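Local coordinates for methanol--corrinoid protein co-methyltransferase (Methanosarcina barkeri, PDB 2I2X) that transfers the methyl group of methanol to the cob(I)amide carried by its partner corrinoid protein MtaC, a zinc-dependent step of methanogenesis from methanol, at residues 277-282 with 380-385; 183-188 with 391-396; 221-226 with 248-253. One frame throughout, in Å; residues are numbered along the deposited sequence.

Contact 1. Residues 277-282 with 380-385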
loop_
_atom_site.group_PDB
_atom_site.type_symbol
_atom_site.label_atom_id
_atom_site.label_comp_id
_atom_site.label_asym_id
_atom_site.label_seq_id
_atom_site.Cartn_x
_atom_site.Cartn_y
_atom_site.Cartn_z
ATOM N N LYS A 277 22.320 -15.055 -8.077
ATOM C CA LYS A 277 21.562 -16.179 -8.600
ATOM C C LYS A 277 22.237 -16.735 -9.823
ATOM O O LYS A 277 22.390 -17.953 -9.926
ATOM C CB LYS A 277 20.118 -15.791 -8.937
ATOM C CG LYS A 277 19.290 -16.986 -9.408
ATOM C CD LYS A 277 17.815 -16.715 -9.402
ATOM C CE LYS A 277 16.976 -17.949 -9.795
ATOM N NZ LYS A 277 15.537 -17.596 -9.712
ATOM N N ALA A 278 22.615 -15.862 -10.755
ATOM C CA ALA A 278 23.358 -16.292 -11.954
ATOM C C ALA A 278 24.633 -17.090 -11.619
ATOM O O ALA A 278 24.942 -18.075 -12.284
ATOM C CB ALA A 278 23.705 -15.094 -12.844
ATOM N N ILE A 279 25.369 -16.682 -10.587
ATOM C CA ILE A 279 26.533 -17.421 -10.191
ATOM C C ILE A 279 26.157 -18.724 -9.480
ATOM O O ILE A 279 26.624 -19.800 -9.861
ATOM C CB ILE A 279 27.461 -16.558 -9.289
ATOM C CG1 ILE A 279 28.016 -15.366 -10.070
ATOM C CG2 ILE A 279 28.595 -17.376 -8.741
ATOM C CD1 ILE A 279 28.648 -14.328 -9.189
ATOM N N THR A 280 25.314 -18.623 -8.454
ATOM C CA THR A 280 25.093 -19.738 -7.526
ATOM C C THR A 280 24.003 -20.736 -7.920
ATOM O O THR A 280 24.025 -21.894 -7.455
ATOM C CB THR A 280 24.713 -19.235 -6.117
ATOM O OG1 THR A 280 23.477 -18.525 -6.191
ATOM C CG2 THR A 280 25.778 -18.306 -5.534
ATOM N N GLY A 281 23.027 -20.298 -8.718
ATOM C CA GLY A 281 21.877 -21.156 -9.032
ATOM C C GLY A 281 20.971 -21.336 -7.834
ATOM O O GLY A 281 20.139 -22.250 -7.802
ATOM N N MET A 282 21.136 -20.453 -6.847
ATOM C CA MET A 282 20.362 -20.481 -5.615
ATOM C C MET A 282 19.204 -19.482 -5.688
ATOM O O MET A 282 19.298 -18.474 -6.434
ATOM C CB MET A 282 21.250 -20.152 -4.425
ATOM C CG MET A 282 22.085 -21.335 -3.998
ATOM S SD MET A 282 23.423 -20.859 -2.900
ATOM C CE MET A 282 24.190 -22.433 -2.592
ATOM N N GLN A 380 29.875 -13.287 -14.856
ATOM C CA GLN A 380 31.023 -13.927 -15.529
ATOM C C GLN A 380 32.351 -13.234 -15.169
ATOM O O GLN A 380 33.414 -13.879 -15.092
ATOM C CB GLN A 380 30.872 -13.934 -17.059
ATOM C CG GLN A 380 29.885 -14.938 -17.609
ATOM C CD GLN A 380 29.530 -14.684 -19.077
ATOM O OE1 GLN A 380 29.218 -13.553 -19.478
ATOM N NE2 GLN A 380 29.554 -15.740 -19.879
ATOM N N SER A 381 32.272 -11.927 -14.938
ATOM C CA SER A 381 33.457 -11.143 -14.701
ATOM C C SER A 381 33.943 -11.418 -13.286
ATOM O O SER A 381 35.144 -11.295 -12.990
ATOM C CB SER A 381 33.180 -9.652 -14.922
ATOM O OG SER A 381 32.516 -9.089 -13.813
ATOM N N ILE A 382 33.023 -11.817 -12.419
ATOM C CA ILE A 382 33.390 -12.195 -11.061
ATOM C C ILE A 382 34.088 -13.555 -11.000
ATOM O O ILE A 382 35.135 -13.684 -10.366
ATOM C CB ILE A 382 32.147 -12.183 -10.130
ATOM C CG1 ILE A 382 31.603 -10.733 -10.030
ATOM C CG2 ILE A 382 32.458 -12.848 -8.744
ATOM C CD1 ILE A 382 30.209 -10.633 -9.497
ATOM N N VAL A 383 33.512 -14.574 -11.641
ATOM C CA VAL A 383 33.988 -15.930 -11.424
ATOM C C VAL A 383 35.346 -16.134 -12.089
ATOM O O VAL A 383 36.147 -16.961 -11.637
ATOM C CB VAL A 383 32.956 -17.019 -11.871
ATOM C CG1 VAL A 383 31.661 -16.873 -11.097
ATOM C CG2 VAL A 383 32.700 -16.965 -13.377
ATOM N N LYS A 384 35.624 -15.350 -13.133
ATOM C CA LYS A 384 36.911 -15.461 -13.833
ATOM C C LYS A 384 38.122 -15.170 -12.921
ATOM O O LYS A 384 39.234 -15.516 -13.285
ATOM C CB LYS A 384 36.941 -14.672 -15.167
ATOM C CG LYS A 384 37.021 -13.154 -15.037
ATOM C CD LYS A 384 37.064 -12.447 -16.382
ATOM C CE LYS A 384 37.649 -11.064 -16.183
ATOM N NZ LYS A 384 36.905 -9.942 -16.828
ATOM N N ASP A 385 37.887 -14.578 -11.741
ATOM C CA ASP A 385 38.913 -14.389 -10.689
ATOM C C ASP A 385 38.344 -14.715 -9.298
ATOM O O ASP A 385 38.719 -14.126 -8.287
ATOM C CB ASP A 385 39.538 -12.975 -10.744
ATOM C CG ASP A 385 40.513 -12.800 -11.934
ATOM O OD1 ASP A 385 40.233 -11.970 -12.823
ATOM O OD2 ASP A 385 41.564 -13.491 -12.001
#
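Ile279 meets Ile382 and Val383 where helix 273-280 packs against helix 372-383 of this TIM-barrel and helix-bundle subunit. The two segments bury 128 Å² between them, summed over both sides, and all three touching residues are buried. The apolar contact is spread over the branches of one isoleucine. The delta methyl CD1 of Ile279 lies 4.0 Å from CD1 of Ile382 and has CG2 of the same residue at 4.1 Å, so it sits against both arms of that side chain; the two isoleucines cross at about a right angle. The gamma methyl CG2 of Ile279 comes within 3.9 Å of CG1 of Val383, with CG1 of Ile279 slightly farther from the same methyl at 4.1 Å, and here the side chains slide past each other in opposite directions. The first torsion of Ile279 (-65°) sets CG1 beside the backbone N and CG2 anti to it, which sends CD1 to Ile382 and leaves CG2 turned to Val383. Replacing Ile279 by an alanine would probably leave Ile382 and Val383 without their partner on helix 273-280 and open a gap that Tyr6 and Leu255, which also touch this side chain, border.

No hydrogen bond crosses between the segments. Gly281, the first residue after helix 273-280, has positive phi (71°), which takes the backbone out of helical geometry just past the contact. An ST turn spans the same corner: the N-H of Met282 bonds OG1 of Thr280 at 3.1 Å, with an N-H...O angle of 151°.

Contact 2. Residues 183-188 with 391-396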
loop_
_atom_site.group_PDB
_atom_site.type_symbol
_atom_site.label_atom_id
_atom_site.label_comp_id
_atom_site.label_asym_id
_atom_site.label_seq_id
_atom_site.Cartn_x
_atom_site.Cartn_y
_atom_site.Cartn_z
ATOM N N GLY A 183 37.414 3.818 -2.522
ATOM C CA GLY A 183 36.869 3.606 -1.185
ATOM C C GLY A 183 35.646 2.693 -1.238
ATOM O O GLY A 183 35.498 1.775 -0.417
ATOM N N LEU A 184 34.786 2.923 -2.226
ATOM C CA LEU A 184 33.685 2.005 -2.486
ATOM C C LEU A 184 34.173 0.569 -2.666
ATOM O O LEU A 184 33.660 -0.336 -1.999
ATOM C CB LEU A 184 32.868 2.465 -3.699
ATOM C CG LEU A 184 31.631 3.379 -3.596
ATOM C CD1 LEU A 184 31.430 4.108 -2.268
ATOM C CD2 LEU A 184 31.633 4.366 -4.773
ATOM N N LEU A 185 35.155 0.373 -3.560
ATOM C CA LEU A 185 35.788 -0.947 -3.787
ATOM C C LEU A 185 36.329 -1.590 -2.512
ATOM O O LEU A 185 36.160 -2.798 -2.271
ATOM C CB LEU A 185 36.921 -0.833 -4.791
ATOM C CG LEU A 185 37.163 -1.966 -5.811
ATOM C CD1 LEU A 185 38.531 -1.884 -6.395
ATOM C CD2 LEU A 185 36.928 -3.362 -5.251
ATOM N N TYR A 186 36.946 -0.772 -1.669
ATOM C CA TYR A 186 37.568 -1.293 -0.483
ATOM C C TYR A 186 36.519 -1.647 0.563
ATOM O O TYR A 186 36.513 -2.777 1.079
ATOM C CB TYR A 186 38.606 -0.289 0.044
ATOM C CG TYR A 186 39.319 -0.682 1.306
ATOM C CD1 TYR A 186 40.170 -1.793 1.345
ATOM C CD2 TYR A 186 39.208 0.103 2.465
ATOM C CE1 TYR A 186 40.891 -2.123 2.526
ATOM C CE2 TYR A 186 39.913 -0.226 3.653
ATOM C CZ TYR A 186 40.744 -1.329 3.658
ATOM O OH TYR A 186 41.400 -1.649 4.810
ATOM N N SER A 187 35.648 -0.688 0.883
ATOM C CA SER A 187 34.584 -0.902 1.880
ATOM C C SER A 187 33.687 -2.070 1.572
ATOM O O SER A 187 33.474 -2.937 2.417
ATOM C CB SER A 187 33.717 0.354 2.084
ATOM O OG SER A 187 33.299 0.880 0.853
ATOM N N ILE A 188 33.197 -2.119 0.347
ATOM C CA ILE A 188 32.224 -3.143 -0.012
ATOM C C ILE A 188 32.922 -4.440 -0.420
ATOM O O ILE A 188 32.698 -5.513 0.154
ATOM C CB ILE A 188 31.272 -2.657 -1.182
ATOM C CG1 ILE A 188 30.628 -1.299 -0.850
ATOM C CG2 ILE A 188 30.271 -3.719 -1.524
ATOM C CD1 ILE A 188 29.918 -0.653 -2.032
ATOM N N LEU A 391 40.137 -8.596 -6.598
ATOM C CA LEU A 391 40.176 -8.595 -8.033
ATOM C C LEU A 391 38.826 -8.942 -8.654
ATOM O O LEU A 391 38.460 -8.357 -9.672
ATOM C CB LEU A 391 41.293 -9.521 -8.535
ATOM C CG LEU A 391 41.613 -9.501 -10.041
ATOM C CD1 LEU A 391 41.830 -8.090 -10.580
ATOM C CD2 LEU A 391 42.796 -10.421 -10.368
ATOM N N ARG A 392 38.100 -9.899 -8.079
ATOM C CA ARG A 392 36.752 -10.217 -8.594
ATOM C C ARG A 392 35.802 -9.025 -8.482
ATOM O O ARG A 392 35.019 -8.758 -9.391
ATOM C CB ARG A 392 36.155 -11.491 -7.965
ATOM C CG ARG A 392 35.631 -11.377 -6.553
ATOM C CD ARG A 392 35.457 -12.796 -5.942
ATOM N NE ARG A 392 34.671 -12.759 -4.713
ATOM C CZ ARG A 392 34.080 -13.809 -4.146
ATOM N NH1 ARG A 392 34.197 -15.029 -4.652
ATOM N NH2 ARG A 392 33.357 -13.630 -3.059
ATOM N N ALA A 393 35.904 -8.298 -7.376
ATOM C CA ALA A 393 35.118 -7.100 -7.154
ATOM C C ALA A 393 35.493 -5.982 -8.124
ATOM O O ALA A 393 34.607 -5.276 -8.681
ATOM C CB ALA A 393 35.241 -6.636 -5.706
ATOM N N LYS A 394 36.793 -5.796 -8.334
ATOM C CA LYS A 394 37.229 -4.798 -9.310
ATOM C C LYS A 394 36.709 -5.165 -10.708
ATOM O O LYS A 394 36.262 -4.274 -11.436
ATOM C CB LYS A 394 38.739 -4.638 -9.292
ATOM C CG LYS A 394 39.298 -3.544 -10.195
ATOM C CD LYS A 394 40.693 -3.088 -9.703
ATOM C CE LYS A 394 41.854 -4.077 -10.083
ATOM N NZ LYS A 394 42.003 -4.309 -11.571
ATOM N N ASN A 395 36.746 -6.457 -11.071
ATOM C CA ASN A 395 36.274 -6.894 -12.385
ATOM C C ASN A 395 34.797 -6.477 -12.571
ATOM O O ASN A 395 34.411 -5.958 -13.619
ATOM C CB ASN A 395 36.416 -8.418 -12.559
ATOM C CG ASN A 395 37.902 -8.899 -12.631
ATOM O OD1 ASN A 395 38.836 -8.103 -12.770
ATOM N ND2 ASN A 395 38.093 -10.209 -12.540
ATOM N N ALA A 396 34.000 -6.661 -11.525
ATOM C CA ALA A 396 32.578 -6.419 -11.589
ATOM C C ALA A 396 32.343 -4.939 -11.810
ATOM O O ALA A 396 31.548 -4.547 -12.671
ATOM C CB ALA A 396 31.875 -6.918 -10.307
#
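Leu185 projects from helix 181-210 toward helix 389-409 and spreads its two methyls over neighbouring residues there. CD2 points at the small side chain of Ala393, whose CB is 3.7 Å away, and also lies 3.9 Å from the backbone N of Lys394; it therefore rests on the helix backbone as well as on a methyl. The other branch, CD1, lies against the aliphatic part of Lys394, 4.0 Å from its CB and 4.1 Å from its CD. Leu185 and Lys394 cross obliquely, and their CA atoms form the closest backbone pair between the segments, at 6.9 Å.

The contact is plain helix-to-helix packing, distant from the metal and corrinoid sites, and joins two helices of this TIM-barrel and helix-bundle subunit whose segments are separated by 202 residues. Phe439 of helix 436-450 and Leu432 also touch Leu185, while Pro252 of helix 240-259 lies against Ala393.

Lys394 combines apolar and charged roles. Its CG is anti to the backbone N (chi1 -175°), but bends at chi3 and chi4 carry the amine away from helix 181-210 to a salt bridge with Asp434, while CB and CD remain beside Leu185. Within helix 181-210, the carbonyl O of Gly183 takes two bonds from Ser187: its backbone N at 2.8 Å, and its hydroxyl OG at 2.7 Å, with OG tilted 29° from the carbonyl plane.

Contact 3. Residues 221-226 with 248-253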
loop_
_atom_site.group_PDB
_atom_site.type_symbol
_atom_site.label_atom_id
_atom_site.label_comp_id
_atom_site.label_asym_id
_atom_site.label_seq_id
_atom_site.Cartn_x
_atom_site.Cartn_y
_atom_site.Cartn_z
ATOM N N ALA A 221 23.351 -2.045 3.797
ATOM C CA ALA A 221 24.072 -1.021 4.536
ATOM C C ALA A 221 25.003 -0.202 3.646
ATOM O O ALA A 221 25.457 0.861 4.061
ATOM C CB ALA A 221 24.818 -1.638 5.719
ATOM N N GLN A 222 25.257 -0.667 2.427
ATOM C CA GLN A 222 26.177 0.026 1.510
ATOM C C GLN A 222 25.493 0.280 0.179
ATOM O O GLN A 222 25.069 1.393 -0.060
ATOM C CB GLN A 222 27.517 -0.744 1.317
ATOM C CG GLN A 222 28.358 -0.938 2.615
ATOM C CD GLN A 222 29.419 -2.044 2.481
ATOM O OE1 GLN A 222 29.169 -3.093 1.892
ATOM N NE2 GLN A 222 30.599 -1.800 3.027
ATOM N N ALA A 223 25.371 -0.731 -0.680
ATOM C CA ALA A 223 24.640 -0.543 -1.932
ATOM C C ALA A 223 23.213 0.144 -1.830
ATOM O O ALA A 223 22.952 1.087 -2.605
ATOM C CB ALA A 223 24.596 -1.834 -2.749
ATOM N N ASN A 224 22.337 -0.257 -0.891
ATOM C CA ASN A 224 21.037 0.434 -0.833
ATOM C C ASN A 224 21.168 1.886 -0.375
ATOM O O ASN A 224 20.453 2.757 -0.893
ATOM C CB ASN A 224 19.888 -0.333 -0.103
ATOM C CG ASN A 224 19.473 -1.656 -0.835
ATOM O OD1 ASN A 224 19.660 -1.817 -2.079
ATOM N ND2 ASN A 224 18.923 -2.619 -0.048
ATOM N N THR A 225 22.093 2.152 0.560
ATOM C CA THR A 225 22.377 3.521 0.978
ATOM C C THR A 225 22.783 4.362 -0.239
ATOM O O THR A 225 22.279 5.480 -0.439
ATOM C CB THR A 225 23.437 3.645 2.116
ATOM O OG1 THR A 225 23.014 2.941 3.300
ATOM C CG2 THR A 225 23.646 5.145 2.492
ATOM N N ALA A 226 23.645 3.812 -1.078
ATOM C CA ALA A 226 24.020 4.544 -2.277
ATOM C C ALA A 226 22.786 4.819 -3.154
ATOM O O ALA A 226 22.631 5.914 -3.688
ATOM C CB ALA A 226 25.092 3.803 -3.039
ATOM N N ALA A 248 27.276 -3.139 -8.440
ATOM C CA ALA A 248 28.086 -4.159 -9.064
ATOM C C ALA A 248 29.086 -4.779 -8.076
ATOM O O ALA A 248 29.225 -5.991 -8.013
ATOM C CB ALA A 248 28.797 -3.578 -10.280
ATOM N N ILE A 249 29.749 -3.941 -7.284
ATOM C CA ILE A 249 30.717 -4.389 -6.253
ATOM C C ILE A 249 30.052 -5.192 -5.129
ATOM O O ILE A 249 30.711 -6.042 -4.483
ATOM C CB ILE A 249 31.479 -3.152 -5.653
ATOM C CG1 ILE A 249 32.026 -2.290 -6.811
ATOM C CG2 ILE A 249 32.549 -3.579 -4.649
ATOM C CD1 ILE A 249 33.018 -1.151 -6.437
ATOM N N SER A 250 28.754 -4.930 -4.894
ATOM C CA SER A 250 28.054 -5.564 -3.768
ATOM C C SER A 250 27.830 -7.008 -4.102
ATOM O O SER A 250 27.762 -7.857 -3.209
ATOM C CB SER A 250 26.717 -4.889 -3.470
ATOM O OG SER A 250 25.769 -5.133 -4.510
ATOM N N ALA A 251 27.726 -7.291 -5.399
ATOM C CA ALA A 251 27.478 -8.664 -5.860
ATOM C C ALA A 251 28.492 -9.699 -5.302
ATOM O O ALA A 251 28.075 -10.663 -4.661
ATOM C CB ALA A 251 27.390 -8.721 -7.386
ATOM N N PRO A 252 29.814 -9.515 -5.544
ATOM C CA PRO A 252 30.768 -10.481 -4.911
ATOM C C PRO A 252 30.874 -10.379 -3.390
ATOM O O PRO A 252 31.180 -11.371 -2.731
ATOM C CB PRO A 252 32.116 -10.178 -5.581
ATOM C CG PRO A 252 31.969 -8.788 -6.133
ATOM C CD PRO A 252 30.494 -8.525 -6.402
ATOM N N ARG A 253 30.618 -9.207 -2.819
ATOM C CA ARG A 253 30.494 -9.140 -1.367
ATOM C C ARG A 253 29.370 -10.071 -0.864
ATOM O O ARG A 253 29.605 -10.910 0.016
ATOM C CB ARG A 253 30.276 -7.706 -0.882
ATOM C CG ARG A 253 29.910 -7.583 0.644
ATOM C CD ARG A 253 28.380 -7.711 0.874
ATOM N NE ARG A 253 27.953 -7.332 2.220
ATOM C CZ ARG A 253 26.782 -7.670 2.766
ATOM N NH1 ARG A 253 25.933 -8.427 2.092
ATOM N NH2 ARG A 253 26.480 -7.274 4.009
#
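Ala223 and Ser250 face each other between helix 220-230 and helix 240-259, and their CA atoms, 6.3 Å apart, are the closest such pair between segments 221-226 and 248-253. The van der Waals contact is made by very small groups: CB of Ala223 lies 3.8 Å from CB of Ser250 and 3.9 Å from its OG. The first torsion of Ser250, 69°, places OG between the backbone N and the carbonyl carbon, and from there it is hydrogen-bonded to the carbonyl O of Arg247 on its own helix. The hydroxyl thus has a polar partner while its flank packs against a methyl. The segments bury 97 Å² in total.

The polar neighbours approach without bonding across the contact. OE1 of Gln222 stands 4.4 Å from NE of Arg253, oblique to the guanidinium group, and the stronger partners of that arginine are Asp219, which takes NE in a salt bridge, and Asp217, which takes NH2. Asp219 also accepts the backbone N-H of Ala223, so one carboxylate is bonded to both helices.

Helix 240-259 is kinked at Pro252, which has no N-H to bond to the turn before, and helix 220-230 has a wider pi-type turn at 221-224. Ala221 and Thr225 touch the corrinoid, and the side chain of Arg253 is about 7 Å from those of the zinc ligands Glu164 and Cys220. Ala223, Ser250, Gln222 and Arg253 thus probably lie just behind the residues that line the zinc and corrinoid site of this TIM-barrel methyltransferase.

All three contacts are buried, but contact 3 lies deepest, its centre about 9 Å from that of the chain, against about 16 Å for contact 1 and about 18 Å for contact 2. No two share a helix, yet their helices adjoin: CD1 of Ile382 packs 3.8 Å from CD of Pro252, ND2 of Asn395 probably bonds OD1 of Asp385 at 2.8 Å, and NE2 of Gln222 makes a weak bond to the carbonyl O of Ser187. Contact 1 is wholly branched aliphatic, whereas contact 2 sets one leucine against an alanine and a lysine's aliphatic part. Contact 3, next to the corrinoid and near the zinc site, pairs small side chains beside an arginine held by aspartates.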